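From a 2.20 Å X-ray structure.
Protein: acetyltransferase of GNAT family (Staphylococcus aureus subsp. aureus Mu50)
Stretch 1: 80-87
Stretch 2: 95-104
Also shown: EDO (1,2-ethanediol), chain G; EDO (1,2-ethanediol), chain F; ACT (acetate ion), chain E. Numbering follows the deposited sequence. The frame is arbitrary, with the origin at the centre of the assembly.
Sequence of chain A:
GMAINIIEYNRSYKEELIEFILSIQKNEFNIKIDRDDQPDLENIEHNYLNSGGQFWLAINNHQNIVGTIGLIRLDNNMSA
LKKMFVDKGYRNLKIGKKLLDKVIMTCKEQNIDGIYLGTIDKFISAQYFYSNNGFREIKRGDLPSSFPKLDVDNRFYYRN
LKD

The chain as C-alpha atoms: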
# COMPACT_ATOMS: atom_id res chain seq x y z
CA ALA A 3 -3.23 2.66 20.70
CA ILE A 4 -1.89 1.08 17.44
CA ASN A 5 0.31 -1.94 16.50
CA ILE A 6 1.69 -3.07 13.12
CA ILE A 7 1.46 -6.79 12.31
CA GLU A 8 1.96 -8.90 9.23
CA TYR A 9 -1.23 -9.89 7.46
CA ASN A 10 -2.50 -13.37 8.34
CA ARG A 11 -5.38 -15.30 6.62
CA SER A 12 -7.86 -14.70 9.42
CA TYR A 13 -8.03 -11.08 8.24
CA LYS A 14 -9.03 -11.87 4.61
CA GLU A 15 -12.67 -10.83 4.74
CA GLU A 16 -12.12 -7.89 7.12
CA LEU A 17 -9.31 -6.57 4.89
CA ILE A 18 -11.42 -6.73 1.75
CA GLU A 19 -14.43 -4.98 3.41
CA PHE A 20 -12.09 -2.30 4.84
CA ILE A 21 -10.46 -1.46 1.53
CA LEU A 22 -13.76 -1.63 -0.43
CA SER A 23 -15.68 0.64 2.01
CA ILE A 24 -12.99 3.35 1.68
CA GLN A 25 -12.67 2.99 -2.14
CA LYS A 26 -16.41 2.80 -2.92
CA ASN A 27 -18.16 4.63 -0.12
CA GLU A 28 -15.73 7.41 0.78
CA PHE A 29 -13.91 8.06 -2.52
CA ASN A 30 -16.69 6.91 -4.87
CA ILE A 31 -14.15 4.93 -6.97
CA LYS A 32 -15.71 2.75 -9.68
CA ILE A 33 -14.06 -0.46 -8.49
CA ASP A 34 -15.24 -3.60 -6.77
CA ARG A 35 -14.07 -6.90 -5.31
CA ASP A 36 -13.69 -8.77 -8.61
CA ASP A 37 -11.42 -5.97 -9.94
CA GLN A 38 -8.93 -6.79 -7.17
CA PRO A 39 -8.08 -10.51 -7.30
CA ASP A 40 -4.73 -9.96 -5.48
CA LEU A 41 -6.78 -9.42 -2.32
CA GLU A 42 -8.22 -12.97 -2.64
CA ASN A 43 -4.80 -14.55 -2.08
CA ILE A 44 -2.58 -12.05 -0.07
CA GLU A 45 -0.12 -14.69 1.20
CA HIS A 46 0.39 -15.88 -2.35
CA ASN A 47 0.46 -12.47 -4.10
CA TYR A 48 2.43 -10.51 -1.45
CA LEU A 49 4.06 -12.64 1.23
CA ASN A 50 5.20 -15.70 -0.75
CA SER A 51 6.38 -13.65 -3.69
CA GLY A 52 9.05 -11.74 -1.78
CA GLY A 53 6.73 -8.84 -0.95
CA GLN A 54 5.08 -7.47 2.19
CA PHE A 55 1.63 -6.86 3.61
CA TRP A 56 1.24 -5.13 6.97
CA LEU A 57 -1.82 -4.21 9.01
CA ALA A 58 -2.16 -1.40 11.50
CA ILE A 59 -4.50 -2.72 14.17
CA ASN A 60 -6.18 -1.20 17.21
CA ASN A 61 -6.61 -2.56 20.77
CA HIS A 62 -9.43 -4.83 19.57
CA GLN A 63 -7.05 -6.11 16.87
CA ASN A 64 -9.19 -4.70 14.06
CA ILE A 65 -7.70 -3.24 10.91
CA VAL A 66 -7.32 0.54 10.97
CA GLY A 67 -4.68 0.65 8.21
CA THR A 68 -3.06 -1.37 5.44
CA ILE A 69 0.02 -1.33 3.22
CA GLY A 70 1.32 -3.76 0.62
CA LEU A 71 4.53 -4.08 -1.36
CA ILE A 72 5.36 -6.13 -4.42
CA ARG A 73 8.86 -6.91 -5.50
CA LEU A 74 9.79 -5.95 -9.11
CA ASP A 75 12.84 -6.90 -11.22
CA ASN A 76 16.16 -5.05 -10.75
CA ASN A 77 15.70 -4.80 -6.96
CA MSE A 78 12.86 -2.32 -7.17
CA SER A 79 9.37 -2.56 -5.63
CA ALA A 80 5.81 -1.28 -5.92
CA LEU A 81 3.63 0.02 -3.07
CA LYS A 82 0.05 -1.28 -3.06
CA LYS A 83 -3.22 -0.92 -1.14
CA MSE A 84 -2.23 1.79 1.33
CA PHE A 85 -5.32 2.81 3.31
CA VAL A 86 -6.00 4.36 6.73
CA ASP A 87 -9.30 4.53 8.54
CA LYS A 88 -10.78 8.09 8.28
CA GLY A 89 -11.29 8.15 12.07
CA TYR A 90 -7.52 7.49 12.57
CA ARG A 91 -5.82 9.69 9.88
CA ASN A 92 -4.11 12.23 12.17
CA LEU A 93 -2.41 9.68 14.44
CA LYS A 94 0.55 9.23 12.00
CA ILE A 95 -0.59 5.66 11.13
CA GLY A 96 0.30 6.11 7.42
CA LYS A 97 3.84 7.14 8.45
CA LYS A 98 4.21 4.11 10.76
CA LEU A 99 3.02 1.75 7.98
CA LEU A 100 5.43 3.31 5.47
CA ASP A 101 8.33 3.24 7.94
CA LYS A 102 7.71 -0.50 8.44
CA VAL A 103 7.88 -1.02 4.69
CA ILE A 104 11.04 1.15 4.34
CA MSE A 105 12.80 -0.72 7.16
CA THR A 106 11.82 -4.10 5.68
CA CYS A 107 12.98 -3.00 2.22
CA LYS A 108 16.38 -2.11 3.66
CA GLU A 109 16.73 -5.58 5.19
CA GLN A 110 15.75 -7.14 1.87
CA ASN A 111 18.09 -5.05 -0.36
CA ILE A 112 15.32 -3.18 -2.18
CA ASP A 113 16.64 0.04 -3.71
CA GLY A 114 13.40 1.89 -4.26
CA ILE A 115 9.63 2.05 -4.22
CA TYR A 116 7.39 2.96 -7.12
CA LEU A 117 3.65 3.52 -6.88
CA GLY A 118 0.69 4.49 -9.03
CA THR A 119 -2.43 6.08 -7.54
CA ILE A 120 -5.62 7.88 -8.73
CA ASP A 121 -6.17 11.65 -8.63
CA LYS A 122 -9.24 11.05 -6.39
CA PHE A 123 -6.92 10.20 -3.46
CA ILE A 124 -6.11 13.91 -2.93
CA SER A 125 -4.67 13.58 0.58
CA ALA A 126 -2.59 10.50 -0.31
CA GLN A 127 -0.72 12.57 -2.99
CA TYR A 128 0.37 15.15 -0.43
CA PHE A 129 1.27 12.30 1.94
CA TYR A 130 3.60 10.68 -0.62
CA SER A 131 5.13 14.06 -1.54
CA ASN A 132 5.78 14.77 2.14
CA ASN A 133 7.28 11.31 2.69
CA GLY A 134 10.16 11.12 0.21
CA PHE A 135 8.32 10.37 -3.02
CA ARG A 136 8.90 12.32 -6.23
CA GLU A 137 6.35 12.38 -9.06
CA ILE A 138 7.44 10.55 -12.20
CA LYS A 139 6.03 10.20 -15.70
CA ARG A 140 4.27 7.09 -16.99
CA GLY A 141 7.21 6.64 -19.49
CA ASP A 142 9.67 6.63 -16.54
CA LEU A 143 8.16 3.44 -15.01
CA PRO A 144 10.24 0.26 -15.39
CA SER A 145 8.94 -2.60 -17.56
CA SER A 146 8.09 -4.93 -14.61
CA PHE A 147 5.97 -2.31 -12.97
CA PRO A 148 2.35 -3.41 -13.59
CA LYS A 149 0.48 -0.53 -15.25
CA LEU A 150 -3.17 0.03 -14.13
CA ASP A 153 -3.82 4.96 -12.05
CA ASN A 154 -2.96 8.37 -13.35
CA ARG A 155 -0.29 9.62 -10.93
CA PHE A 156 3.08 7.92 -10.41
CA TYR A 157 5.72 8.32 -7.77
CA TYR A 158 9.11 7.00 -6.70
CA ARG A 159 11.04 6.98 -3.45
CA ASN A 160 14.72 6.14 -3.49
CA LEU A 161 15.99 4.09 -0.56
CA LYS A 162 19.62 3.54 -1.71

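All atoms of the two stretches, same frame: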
# COMPACT_ATOMS: atom_id res chain seq x y z
N ALA A 80 7.01 -2.08 -5.76
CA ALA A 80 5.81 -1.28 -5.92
C ALA A 80 4.93 -1.32 -4.67
O ALA A 80 4.60 -2.41 -4.15
CB ALA A 80 5.03 -1.75 -7.13
N LEU A 81 4.54 -0.14 -4.21
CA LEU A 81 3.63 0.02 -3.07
C LEU A 81 2.19 -0.21 -3.54
O LEU A 81 1.82 0.23 -4.62
CB LEU A 81 3.80 1.39 -2.42
CG LEU A 81 3.42 1.54 -0.95
CD1 LEU A 81 4.42 0.81 -0.04
CD2 LEU A 81 3.33 3.02 -0.54
N LYS A 82 1.42 -0.94 -2.75
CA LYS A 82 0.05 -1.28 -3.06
C LYS A 82 -0.86 -1.17 -1.85
O LYS A 82 -0.42 -1.32 -0.71
CB LYS A 82 -0.04 -2.69 -3.62
CG LYS A 82 0.90 -2.94 -4.80
CD LYS A 82 0.23 -3.71 -5.90
CE LYS A 82 -0.51 -2.80 -6.83
NZ LYS A 82 0.43 -2.03 -7.71
N LYS A 83 -2.12 -0.86 -2.12
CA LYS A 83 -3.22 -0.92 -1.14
C LYS A 83 -2.90 -0.24 0.18
O LYS A 83 -3.06 -0.85 1.24
CB LYS A 83 -3.61 -2.39 -0.88
CG LYS A 83 -3.87 -3.23 -2.12
CD LYS A 83 -5.05 -2.77 -2.98
CE LYS A 83 -5.17 -3.66 -4.23
NZ LYS A 83 -6.07 -3.12 -5.27
N MSE A 84 -2.43 1.00 0.12
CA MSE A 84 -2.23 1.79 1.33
C MSE A 84 -3.52 2.55 1.67
O MSE A 84 -4.01 3.34 0.89
CB MSE A 84 -1.06 2.74 1.23
CG MSE A 84 -0.78 3.35 2.61
SE MSE A 84 0.68 4.56 2.59
CE MSE A 84 0.76 4.76 4.49
N PHE A 85 -4.05 2.26 2.84
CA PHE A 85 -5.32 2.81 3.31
C PHE A 85 -5.26 3.00 4.82
O PHE A 85 -4.62 2.23 5.51
CB PHE A 85 -6.48 1.88 2.98
CG PHE A 85 -6.80 1.81 1.53
CD1 PHE A 85 -7.61 2.78 0.94
CD2 PHE A 85 -6.31 0.79 0.75
CE1 PHE A 85 -7.92 2.74 -0.41
CE2 PHE A 85 -6.59 0.76 -0.62
CZ PHE A 85 -7.40 1.73 -1.19
N VAL A 86 -5.94 4.04 5.31
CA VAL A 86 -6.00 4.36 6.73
C VAL A 86 -7.41 4.76 7.04
O VAL A 86 -8.01 5.53 6.32
CB VAL A 86 -5.01 5.49 7.13
CG1 VAL A 86 -5.21 5.91 8.61
CG2 VAL A 86 -3.57 5.05 6.87
N ASP A 87 -7.96 4.20 8.10
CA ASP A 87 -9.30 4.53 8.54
C ASP A 87 -9.42 6.07 8.70
O ASP A 87 -8.50 6.71 9.23
CB ASP A 87 -9.58 3.80 9.85
CG ASP A 87 -11.03 3.86 10.25
OD1 ASP A 87 -11.52 4.98 10.52
OD2 ASP A 87 -11.66 2.79 10.33
N ILE A 95 -0.51 7.10 11.47
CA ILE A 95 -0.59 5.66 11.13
C ILE A 95 -0.02 5.37 9.73
O ILE A 95 0.71 4.39 9.56
CB ILE A 95 -2.04 5.13 11.29
CG1 ILE A 95 -2.41 5.12 12.77
CG2 ILE A 95 -2.20 3.72 10.69
CD1 ILE A 95 -3.87 4.95 13.02
N GLY A 96 -0.31 6.23 8.75
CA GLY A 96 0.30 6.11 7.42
C GLY A 96 1.83 6.10 7.47
O GLY A 96 2.49 5.27 6.84
N LYS A 97 2.39 7.02 8.25
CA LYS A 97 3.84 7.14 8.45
C LYS A 97 4.42 5.86 9.03
O LYS A 97 5.41 5.34 8.51
CB LYS A 97 4.14 8.35 9.35
CG LYS A 97 5.61 8.56 9.76
CD LYS A 97 6.48 9.04 8.61
CE LYS A 97 7.82 9.62 9.10
NZ LYS A 97 8.83 8.56 9.32
N LYS A 98 3.79 5.35 10.10
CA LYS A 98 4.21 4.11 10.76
C LYS A 98 4.17 2.90 9.81
O LYS A 98 5.08 2.05 9.84
CB LYS A 98 3.36 3.84 12.01
CG LYS A 98 3.59 4.83 13.14
N LEU A 99 3.12 2.80 9.01
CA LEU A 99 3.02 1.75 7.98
C LEU A 99 4.17 1.87 6.98
O LEU A 99 4.88 0.89 6.74
CB LEU A 99 1.67 1.80 7.25
CG LEU A 99 0.48 1.24 8.05
CD1 LEU A 99 -0.81 1.65 7.40
CD2 LEU A 99 0.58 -0.28 8.21
N LEU A 100 4.36 3.07 6.43
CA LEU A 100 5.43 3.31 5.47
C LEU A 100 6.81 3.01 6.04
O LEU A 100 7.62 2.34 5.40
CB LEU A 100 5.39 4.76 4.99
CG LEU A 100 6.30 5.17 3.83
CD1 LEU A 100 6.11 4.22 2.65
CD2 LEU A 100 6.03 6.65 3.45
N ASP A 101 7.08 3.51 7.23
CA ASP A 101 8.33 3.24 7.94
C ASP A 101 8.63 1.74 8.07
O ASP A 101 9.79 1.32 7.95
CB ASP A 101 8.27 3.85 9.36
CG ASP A 101 8.42 5.39 9.36
OD1 ASP A 101 8.87 5.97 8.34
OD2 ASP A 101 8.12 6.00 10.40
N LYS A 102 7.58 0.95 8.32
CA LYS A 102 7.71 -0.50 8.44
C LYS A 102 8.14 -1.10 7.13
O LYS A 102 8.99 -1.98 7.08
CB LYS A 102 6.38 -1.12 8.87
CG LYS A 102 6.41 -2.63 9.13
CD LYS A 102 7.37 -2.99 10.23
CE LYS A 102 7.20 -4.42 10.65
NZ LYS A 102 8.24 -4.83 11.62
N VAL A 103 7.51 -0.64 6.06
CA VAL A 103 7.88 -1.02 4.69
C VAL A 103 9.33 -0.58 4.39
O VAL A 103 10.14 -1.40 3.97
CB VAL A 103 6.84 -0.47 3.62
CG1 VAL A 103 7.35 -0.62 2.19
CG2 VAL A 103 5.49 -1.19 3.76
N ILE A 104 9.68 0.68 4.64
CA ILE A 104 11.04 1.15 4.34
C ILE A 104 12.10 0.34 5.09
O ILE A 104 13.09 -0.10 4.50
CB ILE A 104 11.17 2.68 4.55
CG1 ILE A 104 10.42 3.38 3.41
CG2 ILE A 104 12.65 3.14 4.56
CD1 ILE A 104 10.07 4.77 3.73
C1 EDO G . -0.17 2.91 -3.98
O1 EDO G . -1.32 2.62 -4.75
C2 EDO G . -0.35 2.48 -2.54
O2 EDO G . -1.74 2.49 -2.28
C1 EDO F . -4.74 4.72 -1.90
O1 EDO F . -4.09 3.44 -1.88
C2 EDO F . -3.71 5.84 -1.87
O2 EDO F . -2.96 5.87 -3.10
C ACT E . -6.59 6.68 1.87
O ACT E . -5.98 7.54 1.15
OXT ACT E . -6.03 6.25 2.91
CH3 ACT E . -7.94 6.19 1.50

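The strand at 80-86 and the helix at 95-104 run roughly antiparallel, with 149° between their N-to-C directions and a closest axial approach of 9.0 Å. The spacing is not even. Near the start of the helix the CA atoms of Val-86 and Gly-96 lie 6.6 Å apart, whereas the CA atoms of Leu-81 and Val-103 are separated by 8.9 Å. The first rule of the contact follows: where the backbones come close, the helix presents a glycine; where they stand further apart, the side chains of Leu-81 and Val-103 bridge the gap.

No hydrogen bond crosses the interface, so the contact is a matter of apolar packing, burying 314 Å² over both sides. Leu-81, Met-84 and Val-86 all direct their CA-to-CB bonds toward the helix, while Phe-85 points away. At the wide end, CD1 of Leu-81 meets CG1 of Val-103 at 4.0 Å and CD2 of Leu-81 reaches CD1 of Leu-100 at 4.4 Å; Leu-100 and Val-103 are three residues apart, about one turn. Leu-100 starts out sideways, but its end comes nearer to the strand. Both methyls of Val-86 pack on Ile-95, CG1 lying 4.2 Å from its CB, and CG2 also lies 4.4 Å from CD1 of Leu-99.

Selenomethionine Met-84, extended with all three chi angles t, sends its terminal methyl to the helix backbone. Its CE lies 3.0 Å from O of Gly-96, a tight approach, and 4.1 Å from CB of Leu-99. Gly-96 leaves room for this: a CB built there ideally would sit only 3.4 Å from CE of Met-84. CG2 of Val-86 lies 3.9 Å from N of Gly-96.

The hydrogen bonds near the contact lie within the helix or run to small molecules. Gly-96 O accepts the backbone hydrogen bond from Leu-100 N at 2.9 Å, part of the regular i to i+4 ladder. Lys-97, whose CA-to-CB bond points away from the strand, forms a salt bridge through NZ with OD1 of Asp-101 at 2.8 Å, one helical turn along, where opposite charges can meet.

Three backbone groups of the strand bond to molecules probably from the crystallisation liquor. Met-84 N donates to O2 of the chain G ethanediol at 2.9 Å, and Met-84 O accepts from O1 of the chain F ethanediol at 2.8 Å. Val-86 N donates to acetate OXT at 3.3 Å. O1 of the chain F ethanediol also lies over one face of the Phe-85 ring, 3.8 Å from CZ of Phe-85.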